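Enoyl-CoA hydratase (Mycobacterium smegmatis, PDB 3PE8) probably catalyses the reversible hydration of enoyl-CoA thioesters, as a zinc-binding member of the enoyl-CoA hydratase/isomerase (crotonase) family. Local coordinates at residues A98-E109 / I118-H129; W88-I96 / V202-H210. All coordinates share one frame; numbering follows the deposited sequence. Where two conformers were deposited one is given.

Contact 1: residues A98-E109 / I118-H129. With ZN (zinc ion), chain C.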
loop_
_atom_site.group_PDB
_atom_site.type_symbol
_atom_site.label_atom_id
_atom_site.label_comp_id
_atom_site.label_asym_id
_atom_site.label_seq_id
_atom_site.Cartn_x
_atom_site.Cartn_y
_atom_site.Cartn_z
ATOM N N ALA A 98 -20.225 -13.010 -21.196
ATOM C CA ALA A 98 -21.573 -13.594 -21.231
ATOM C C ALA A 98 -21.386 -15.062 -20.911
ATOM O O ALA A 98 -20.991 -15.875 -21.768
ATOM C CB ALA A 98 -22.232 -13.375 -22.599
ATOM N N ILE A 99 -21.592 -15.384 -19.645
ATOM C CA ILE A 99 -21.247 -16.732 -19.141
ATOM C C ILE A 99 -22.414 -17.669 -19.382
ATOM O O ILE A 99 -23.451 -17.592 -18.694
ATOM C CB ILE A 99 -20.882 -16.687 -17.674
ATOM C CG1 ILE A 99 -19.873 -15.556 -17.351
ATOM C CG2 ILE A 99 -20.311 -18.062 -17.249
ATOM C CD1 ILE A 99 -18.581 -15.610 -18.217
ATOM N N ASN A 100 -22.231 -18.579 -20.341
ATOM C CA ASN A 100 -23.300 -19.430 -20.864
ATOM C C ASN A 100 -23.427 -20.796 -20.187
ATOM O O ASN A 100 -24.351 -21.529 -20.466
ATOM C CB ASN A 100 -23.103 -19.648 -22.363
ATOM C CG ASN A 100 -21.755 -20.277 -22.685
ATOM O OD1 ASN A 100 -20.710 -19.645 -22.467
ATOM N ND2 ASN A 100 -21.757 -21.519 -23.182
ATOM N N GLY A 101 -22.466 -21.150 -19.343
ATOM C CA GLY A 101 -22.391 -22.466 -18.729
ATOM C C GLY A 101 -21.244 -22.449 -17.726
ATOM O O GLY A 101 -20.853 -21.373 -17.237
ATOM N N ALA A 102 -20.708 -23.629 -17.427
ATOM C CA ALA A 102 -19.668 -23.758 -16.417
ATOM C C ALA A 102 -18.422 -22.958 -16.790
ATOM O O ALA A 102 -17.967 -22.974 -17.939
ATOM C CB ALA A 102 -19.297 -25.249 -16.198
ATOM N N ALA A 103 -17.889 -22.269 -15.781
ATOM C CA ALA A 103 -16.661 -21.472 -15.865
ATOM C C ALA A 103 -15.803 -22.005 -14.707
ATOM O O ALA A 103 -16.101 -21.763 -13.546
ATOM C CB ALA A 103 -16.968 -20.005 -15.672
ATOM N N VAL A 104 -14.805 -22.798 -15.038
ATOM C CA VAL A 104 -14.071 -23.599 -14.067
ATOM C C VAL A 104 -12.588 -23.320 -14.116
ATOM O O VAL A 104 -11.980 -23.367 -15.171
ATOM C CB VAL A 104 -14.350 -25.112 -14.293
ATOM C CG1 VAL A 104 -13.630 -25.984 -13.222
ATOM C CG2 VAL A 104 -15.872 -25.361 -14.284
ATOM N N THR A 105 -12.015 -22.965 -12.961
ATOM C CA THR A 105 -10.574 -22.880 -12.762
ATOM C C THR A 105 -9.984 -21.828 -13.687
ATOM O O THR A 105 -10.307 -20.662 -13.503
ATOM C CB THR A 105 -9.950 -24.273 -12.758
ATOM O OG1 THR A 105 -10.748 -25.069 -11.874
ATOM C CG2 THR A 105 -8.501 -24.264 -12.215
ATOM N N GLY A 106 -9.180 -22.148 -14.696
ATOM C CA GLY A 106 -8.738 -21.099 -15.628
ATOM C C GLY A 106 -9.878 -20.398 -16.333
ATOM O O GLY A 106 -9.762 -19.230 -16.688
ATOM N N GLY A 107 -10.985 -21.091 -16.564
ATOM C CA GLY A 107 -12.138 -20.429 -17.115
ATOM C C GLY A 107 -12.822 -19.444 -16.170
ATOM O O GLY A 107 -13.421 -18.459 -16.608
ATOM N N LEU A 108 -12.774 -19.730 -14.878
ATOM C CA LEU A 108 -13.239 -18.773 -13.870
ATOM C C LEU A 108 -12.289 -17.566 -13.847
ATOM O O LEU A 108 -12.747 -16.426 -13.769
ATOM C CB LEU A 108 -13.348 -19.432 -12.485
ATOM C CG LEU A 108 -13.663 -18.559 -11.278
ATOM C CD1 LEU A 108 -14.938 -17.730 -11.505
ATOM C CD2 LEU A 108 -13.784 -19.473 -10.006
ATOM N N GLU A 109 -10.979 -17.813 -13.990
ATOM C CA GLU A 109 -10.023 -16.698 -14.095
ATOM C C GLU A 109 -10.311 -15.842 -15.343
ATOM O O GLU A 109 -10.288 -14.616 -15.252
ATOM C CB GLU A 109 -8.587 -17.210 -14.099
ATOM C CG GLU A 109 -8.171 -17.678 -12.681
ATOM C CD GLU A 109 -6.849 -18.406 -12.591
ATOM O OE1 GLU A 109 -5.967 -17.933 -11.843
ATOM O OE2 GLU A 109 -6.738 -19.457 -13.250
ATOM N N ILE A 118 -22.489 -11.030 -17.239
ATOM C CA ILE A 118 -23.887 -11.393 -17.282
ATOM C C ILE A 118 -23.931 -12.911 -17.403
ATOM O O ILE A 118 -23.134 -13.486 -18.103
ATOM C CB ILE A 118 -24.580 -10.761 -18.493
ATOM C CG1 ILE A 118 -24.497 -9.226 -18.413
ATOM C CG2 ILE A 118 -26.055 -11.243 -18.582
ATOM C CD1 ILE A 118 -24.832 -8.528 -19.782
ATOM N N ALA A 119 -24.848 -13.566 -16.692
ATOM C CA ALA A 119 -24.902 -15.021 -16.662
ATOM C C ALA A 119 -26.212 -15.561 -17.167
ATOM O O ALA A 119 -27.250 -15.022 -16.873
ATOM C CB ALA A 119 -24.706 -15.549 -15.235
ATOM N N SER A 120 -26.136 -16.656 -17.903
ATOM C CA SER A 120 -27.273 -17.539 -18.098
ATOM C C SER A 120 -27.679 -18.181 -16.760
ATOM O O SER A 120 -26.835 -18.395 -15.859
ATOM C CB SER A 120 -26.858 -18.630 -19.099
ATOM O OG SER A 120 -27.839 -19.612 -19.201
ATOM N N GLU A 121 -28.963 -18.549 -16.671
ATOM C CA GLU A 121 -29.480 -19.342 -15.576
ATOM C C GLU A 121 -28.656 -20.646 -15.436
ATOM O O GLU A 121 -28.566 -21.205 -14.350
ATOM C CB GLU A 121 -30.965 -19.669 -15.826
ATOM C CG GLU A 121 -31.181 -20.524 -17.099
ATOM C CD GLU A 121 -32.606 -20.490 -17.656
ATOM O OE1 GLU A 121 -33.564 -20.212 -16.878
ATOM O OE2 GLU A 121 -32.780 -20.726 -18.881
ATOM N N ASN A 122 -28.071 -21.082 -16.548
ATOM C CA ASN A 122 -27.190 -22.274 -16.621
ATOM C C ASN A 122 -25.745 -22.071 -16.244
ATOM O O ASN A 122 -24.954 -23.031 -16.181
ATOM C CB ASN A 122 -27.251 -22.821 -18.052
ATOM C CG ASN A 122 -28.623 -23.339 -18.384
ATOM O OD1 ASN A 122 -29.409 -23.658 -17.475
ATOM N ND2 ASN A 122 -28.937 -23.432 -19.677
ATOM N N ALA A 123 -25.354 -20.830 -16.019
ATOM C CA ALA A 123 -23.959 -20.581 -15.642
ATOM C C ALA A 123 -23.693 -21.158 -14.274
ATOM O O ALA A 123 -24.565 -21.185 -13.398
ATOM C CB ALA A 123 -23.689 -19.123 -15.636
ATOM N N LYS A 124 -22.483 -21.620 -14.085
ATOM C CA LYS A 124 -22.009 -22.012 -12.740
ATOM C C LYS A 124 -20.529 -21.797 -12.698
ATOM O O LYS A 124 -19.877 -21.747 -13.740
ATOM C CB LYS A 124 -22.362 -23.445 -12.373
ATOM C CG LYS A 124 -22.063 -24.459 -13.383
ATOM C CD LYS A 124 -22.766 -25.786 -13.050
ATOM C CE LYS A 124 -22.358 -26.850 -14.042
ATOM N NZ LYS A 124 -23.107 -28.107 -13.821
ATOM N N PHE A 125 -19.983 -21.646 -11.497
ATOM C CA PHE A 125 -18.600 -21.191 -11.346
ATOM C C PHE A 125 -17.919 -22.096 -10.325
ATOM O O PHE A 125 -18.501 -22.424 -9.299
ATOM C CB PHE A 125 -18.587 -19.749 -10.825
ATOM C CG PHE A 125 -19.302 -18.780 -11.707
ATOM C CD1 PHE A 125 -20.680 -18.566 -11.597
ATOM C CD2 PHE A 125 -18.589 -18.097 -12.678
ATOM C CE1 PHE A 125 -21.296 -17.635 -12.443
ATOM C CE2 PHE A 125 -19.222 -17.205 -13.515
ATOM C CZ PHE A 125 -20.551 -17.003 -13.409
ATOM N N ALA A 126 -16.703 -22.511 -10.624
ATOM C CA ALA A 126 -15.942 -23.358 -9.681
ATOM C C ALA A 126 -14.461 -23.175 -9.802
ATOM O O ALA A 126 -13.951 -22.840 -10.872
ATOM C CB ALA A 126 -16.331 -24.875 -9.861
ATOM N N ASP A 127 -13.774 -23.407 -8.681
ATOM C CA ASP A 127 -12.330 -23.405 -8.618
ATOM C C ASP A 127 -11.865 -24.782 -8.220
ATOM O O ASP A 127 -12.077 -25.201 -7.071
ATOM C CB ASP A 127 -11.826 -22.382 -7.614
ATOM C CG ASP A 127 -10.319 -22.399 -7.492
ATOM O OD1 ASP A 127 -9.685 -22.943 -8.406
ATOM O OD2 ASP A 127 -9.752 -21.961 -6.478
ATOM N N THR A 128 -11.253 -25.514 -9.142
ATOM C CA THR A 128 -10.745 -26.835 -8.826
ATOM C C THR A 128 -9.220 -26.915 -8.658
ATOM O O THR A 128 -8.674 -28.033 -8.611
ATOM C CB THR A 128 -11.197 -27.848 -9.859
ATOM O OG1 THR A 128 -10.578 -27.573 -11.136
ATOM C CG2 THR A 128 -12.715 -27.841 -9.964
ATOM N N HIS A 129 -8.544 -25.755 -8.567
ATOM C CA HIS A 129 -7.074 -25.740 -8.469
ATOM C C HIS A 129 -6.612 -26.694 -7.408
ATOM O O HIS A 129 -5.668 -27.488 -7.644
ATOM C CB HIS A 129 -6.501 -24.331 -8.160
ATOM C CG HIS A 129 -6.456 -23.386 -9.323
ATOM N ND1 HIS A 129 -7.418 -22.425 -9.547
ATOM C CD2 HIS A 129 -5.573 -23.274 -10.355
ATOM C CE1 HIS A 129 -7.127 -21.756 -10.648
ATOM N NE2 HIS A 129 -5.999 -22.233 -11.139
HETATM ZN ZN ZN C . -5.483 -21.055 -13.090
HETATM O O HOH W 1 -6.048 -22.735 -14.471
HETATM O O HOH W 2 -3.650 -20.651 -13.275
#

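Contact 2: residues W88-I96 / V202-H210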
loop_
_atom_site.group_PDB
_atom_site.type_symbol
_atom_site.label_atom_id
_atom_site.label_comp_id
_atom_site.label_asym_id
_atom_site.label_seq_id
_atom_site.Cartn_x
_atom_site.Cartn_y
_atom_site.Cartn_z
ATOM N N TRP A 88 -3.638 -11.684 -20.382
ATOM C CA TRP A 88 -4.740 -10.811 -20.755
ATOM C C TRP A 88 -4.165 -9.412 -20.911
ATOM O O TRP A 88 -3.538 -8.911 -19.973
ATOM C CB TRP A 88 -5.811 -10.831 -19.665
ATOM C CG TRP A 88 -7.080 -10.103 -20.009
ATOM C CD1 TRP A 88 -7.249 -8.738 -20.093
ATOM C CD2 TRP A 88 -8.345 -10.678 -20.271
ATOM N NE1 TRP A 88 -8.554 -8.438 -20.396
ATOM C CE2 TRP A 88 -9.250 -9.619 -20.504
ATOM C CE3 TRP A 88 -8.831 -11.994 -20.291
ATOM C CZ2 TRP A 88 -10.602 -9.845 -20.764
ATOM C CZ3 TRP A 88 -10.141 -12.215 -20.550
ATOM C CH2 TRP A 88 -11.038 -11.150 -20.767
ATOM N N PRO A 89 -4.363 -8.779 -22.085
ATOM C CA PRO A 89 -3.690 -7.510 -22.410
ATOM C C PRO A 89 -4.332 -6.270 -21.782
ATOM O O PRO A 89 -5.471 -6.323 -21.316
ATOM C CB PRO A 89 -3.816 -7.452 -23.940
ATOM C CG PRO A 89 -5.105 -8.144 -24.208
ATOM C CD PRO A 89 -5.130 -9.289 -23.232
ATOM N N ASP A 90 -3.578 -5.174 -21.715
ATOM C CA ASP A 90 -4.122 -3.907 -21.271
ATOM C C ASP A 90 -5.118 -3.421 -22.322
ATOM O O ASP A 90 -4.807 -3.365 -23.514
ATOM C CB ASP A 90 -3.022 -2.861 -21.080
ATOM C CG ASP A 90 -3.553 -1.546 -20.516
ATOM O OD1 ASP A 90 -4.462 -1.568 -19.665
ATOM O OD2 ASP A 90 -3.019 -0.482 -20.904
ATOM N N MET A 91 -6.313 -3.079 -21.877
ATOM C CA MET A 91 -7.398 -2.679 -22.770
ATOM C C MET A 91 -8.089 -1.475 -22.151
ATOM O O MET A 91 -8.210 -1.383 -20.928
ATOM C CB MET A 91 -8.390 -3.829 -22.935
ATOM C CG MET A 91 -7.813 -5.015 -23.703
ATOM S SD MET A 91 -9.059 -6.286 -23.867
ATOM C CE MET A 91 -10.138 -5.542 -25.112
ATOM N N THR A 92 -8.570 -0.569 -22.996
ATOM C CA THR A 92 -9.411 0.533 -22.541
ATOM C C THR A 92 -10.831 0.383 -23.034
ATOM O O THR A 92 -11.695 1.156 -22.622
ATOM C CB THR A 92 -8.886 1.873 -22.983
ATOM O OG1 THR A 92 -8.943 1.981 -24.415
ATOM C CG2 THR A 92 -7.446 2.086 -22.461
ATOM N N LYS A 93 -11.083 -0.589 -23.916
ATOM C CA LYS A 93 -12.450 -0.885 -24.383
ATOM C C LYS A 93 -13.090 -1.931 -23.453
ATOM O O LYS A 93 -12.459 -2.915 -23.105
ATOM C CB LYS A 93 -12.401 -1.400 -25.823
ATOM C CG LYS A 93 -11.827 -0.369 -26.803
ATOM C CD LYS A 93 -11.821 -0.838 -28.215
ATOM C CE LYS A 93 -11.119 0.158 -29.104
ATOM N NZ LYS A 93 -10.969 -0.380 -30.483
ATOM N N PRO A 94 -14.362 -1.749 -23.099
ATOM C CA PRO A 94 -14.974 -2.662 -22.178
ATOM C C PRO A 94 -15.137 -4.083 -22.699
ATOM O O PRO A 94 -15.461 -4.277 -23.861
ATOM C CB PRO A 94 -16.366 -2.075 -21.959
ATOM C CG PRO A 94 -16.312 -0.703 -22.409
ATOM C CD PRO A 94 -15.212 -0.584 -23.379
ATOM N N VAL A 95 -14.935 -5.053 -21.811
ATOM C CA VAL A 95 -15.104 -6.478 -22.087
ATOM C C VAL A 95 -16.208 -7.032 -21.195
ATOM O O VAL A 95 -16.115 -6.988 -19.969
ATOM C CB VAL A 95 -13.817 -7.292 -21.839
ATOM C CG1 VAL A 95 -14.055 -8.787 -22.132
ATOM C CG2 VAL A 95 -12.684 -6.781 -22.749
ATOM N N ILE A 96 -17.265 -7.513 -21.824
ATOM C CA ILE A 96 -18.443 -8.091 -21.170
ATOM C C ILE A 96 -18.324 -9.600 -21.317
ATOM O O ILE A 96 -18.170 -10.105 -22.435
ATOM C CB ILE A 96 -19.757 -7.665 -21.842
ATOM C CG1 ILE A 96 -19.973 -6.176 -21.688
ATOM C CG2 ILE A 96 -20.972 -8.481 -21.215
ATOM C CD1 ILE A 96 -20.994 -5.587 -22.704
ATOM N N VAL A 202 -15.684 6.980 -22.193
ATOM C CA VAL A 202 -15.797 5.554 -21.787
ATOM C C VAL A 202 -14.373 4.974 -21.587
ATOM O O VAL A 202 -14.045 4.357 -20.562
ATOM C CB VAL A 202 -16.617 4.748 -22.810
ATOM C CG1 VAL A 202 -16.371 3.214 -22.700
ATOM C CG2 VAL A 202 -18.121 5.116 -22.723
ATOM N N ARG A 203 -13.519 5.178 -22.587
ATOM C CA ARG A 203 -12.179 4.619 -22.549
ATOM C C ARG A 203 -11.315 5.272 -21.485
ATOM O O ARG A 203 -10.559 4.582 -20.812
ATOM C CB ARG A 203 -11.521 4.696 -23.929
ATOM C CG ARG A 203 -12.244 3.810 -24.950
ATOM C CD ARG A 203 -11.686 3.997 -26.372
ATOM N NE ARG A 203 -12.651 3.494 -27.373
ATOM C CZ ARG A 203 -12.450 3.526 -28.685
ATOM N NH1 ARG A 203 -11.326 4.044 -29.170
ATOM N NH2 ARG A 203 -13.370 3.055 -29.524
ATOM N N ALA A 204 -11.409 6.591 -21.335
ATOM C CA ALA A 204 -10.648 7.289 -20.303
ATOM C C ALA A 204 -11.082 6.834 -18.895
ATOM O O ALA A 204 -10.245 6.565 -18.016
ATOM C CB ALA A 204 -10.780 8.830 -20.481
ATOM N N LEU A 205 -12.382 6.689 -18.693
ATOM C CA LEU A 205 -12.881 6.276 -17.392
ATOM C C LEU A 205 -12.511 4.819 -17.125
ATOM O O LEU A 205 -12.046 4.484 -16.032
ATOM C CB LEU A 205 -14.377 6.518 -17.245
ATOM C CG LEU A 205 -14.917 6.196 -15.850
ATOM C CD1 LEU A 205 -14.098 6.718 -14.628
ATOM C CD2 LEU A 205 -16.368 6.668 -15.752
ATOM N N LEU A 206 -12.661 3.938 -18.115
ATOM C CA LEU A 206 -12.279 2.521 -17.900
ATOM C C LEU A 206 -10.756 2.343 -17.687
ATOM O O LEU A 206 -10.323 1.569 -16.850
ATOM C CB LEU A 206 -12.809 1.604 -19.007
ATOM C CG LEU A 206 -12.565 0.126 -18.755
ATOM C CD1 LEU A 206 -13.214 -0.338 -17.415
ATOM C CD2 LEU A 206 -13.094 -0.712 -19.912
ATOM N N ASP A 207 -9.947 3.099 -18.438
ATOM C CA ASP A 207 -8.510 3.090 -18.209
ATOM C C ASP A 207 -8.210 3.472 -16.774
ATOM O O ASP A 207 -7.379 2.845 -16.114
ATOM C CB ASP A 207 -7.836 4.030 -19.194
ATOM C CG ASP A 207 -6.334 3.789 -19.366
ATOM O OD1 ASP A 207 -5.808 2.680 -19.114
ATOM O OD2 ASP A 207 -5.690 4.776 -19.821
ATOM N N SER A 208 -8.911 4.482 -16.276
ATOM C CA SER A 208 -8.701 4.894 -14.912
ATOM C C SER A 208 -9.116 3.815 -13.899
ATOM O O SER A 208 -8.373 3.520 -12.948
ATOM C CB SER A 208 -9.394 6.229 -14.632
ATOM O OG SER A 208 -9.057 6.648 -13.327
ATOM N N TYR A 209 -10.284 3.201 -14.094
ATOM C CA TYR A 209 -10.693 2.097 -13.232
ATOM C C TYR A 209 -9.621 0.981 -13.249
ATOM O O TYR A 209 -9.310 0.411 -12.226
ATOM C CB TYR A 209 -12.011 1.497 -13.721
ATOM C CG TYR A 209 -13.303 2.152 -13.214
ATOM C CD1 TYR A 209 -13.510 2.361 -11.876
ATOM C CD2 TYR A 209 -14.376 2.427 -14.074
ATOM C CE1 TYR A 209 -14.691 2.904 -11.395
ATOM C CE2 TYR A 209 -15.558 2.965 -13.598
ATOM C CZ TYR A 209 -15.722 3.212 -12.258
ATOM O OH TYR A 209 -16.921 3.719 -11.724
ATOM N N HIS A 210 -9.076 0.670 -14.427
ATOM C CA HIS A 210 -8.068 -0.342 -14.522
ATOM C C HIS A 210 -6.779 0.034 -13.780
ATOM O O HIS A 210 -6.150 -0.810 -13.132
ATOM C CB HIS A 210 -7.726 -0.630 -15.994
ATOM C CG HIS A 210 -8.789 -1.360 -16.749
ATOM N ND1 HIS A 210 -8.741 -1.516 -18.114
ATOM C CD2 HIS A 210 -9.919 -1.985 -16.336
ATOM C CE1 HIS A 210 -9.791 -2.223 -18.509
ATOM N NE2 HIS A 210 -10.517 -2.528 -17.446
HETATM O O HOH W 3 -6.428 -0.075 -19.042
HETATM O O HOH W 4 -3.808 1.991 -20.777
#

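Contact 1: residues A98-E109 / I118-H129
T105 chi1 of -48° sets OG1 beside the backbone N and leaves the methyl CG2 anti to that N, turned to H129, whose CG is anti to its own carbonyl carbon (chi1 -77°). T105 CG2 thus sits almost centrally over one ring face, a CH-pi contact 3.3 Å from the H129 centroid. T105 OG1 shares a hydrogen bond of 2.6 Å with T128 OG1, the side chains crossing at about a right angle. At the ring's edge, the E109 side chain, extended beyond CG, runs toward H129 from the opposite direction and reaches the zinc ion through OE2 at 2.0 Å, its carboxylate nearly perpendicular to the imidazole; H129 NE2 binds the zinc at 2.3 Å, alongside two waters. E109 OE1 is held by the backbone N of W138 and L140. Parallel strands 102-104 and 124-126 pair through A103, and the ladder runs on into the loop, where T105 N bonds A126 O. The F125 ring packs obliquely against I99, A103 and L108. D127 OD1 accepts from H129 ND1 (2.6 Å) and H129 N on opposite faces of its carboxylate, fixing the ring's rotation. With ND1 engaged as donor, NE2 serves the metal, a carboxylate-histidine-zinc arrangement consistent with D127 orienting and polarising the ligand.

Contact 2: residues W88-I96 / V202-H210
A loop-to-helix contact joins 88-96, which leads into strand 95-99 of the main sheet, to the long C-terminal helix through 202-210, and it divides into a greasy end and a polar one. At the greasy end P94 and V202 cross at about a right angle, P94 CG 3.9 Å from V202 CG1, and L206 CD2 comes within 3.5 Å of P94 CA. L206 reaches this far because its CG is anti to the backbone N (chi1 -174°). I194 of helix 183-195 touches both P94 and V202.

T92 marks the middle. Its methyl CG2 packs obliquely against D207, 3.7 Å from D207 CG, and its side chain crosses R203 at about a right angle. T92 O is buried without a conventional hydrogen-bond partner in the model, receiving instead a CA-H...O contact from R203 CA at 3.5 Å. Alongside, K93 and R203 run the same way, K93 CE lying over the centre of the guanidinium face, 3.6 Å from R203 CZ. Their charged ends are separately engaged: K93 NZ by the carbonyls of A48, Q49 and V54, R203 by a salt bridge to D55.

At the polar end the edge of the H210 ring meets M91 O, ND1 donating a weak, bent bond of 2.9 Å, while NE2 is bonded to D115. Water 4 links D90 OD2 with D207 OD1, although D90 has two conformers and this bridge is tentative. On another side of the helix, Y209 OH bonds S157 of a neighbouring subunit. Such a helix, packed by one side on the strand-entry loop of its own chain and by another on a second subunit, fits the C-terminal helical region of the crotonase fold, where long helices take part in oligomer assembly.

Overall arrangement
From the N terminus the chain lays down strands 11-16 and 19-24, helix 35-50 and strand 56-61 before reaching 88-96, the first side of contact 2. It then runs along strand 95-99 into contact 1, which closes a loop through helix 106-113 and strand 116-120 and ends at 118-129. Later, helix 199-234 returns to close contact 2, so contact 1 is nested inside the larger loop. Their centres lie about 22 Å apart, on opposite sides of the chain's centre, yet I118 CD1 and I96 CG2 touch at 4.1 Å. Strand 95-99 serves both: its entry loop meets helix 199-234, and its far end pairs with strand 116-120 before the smaller sheet and the zinc site.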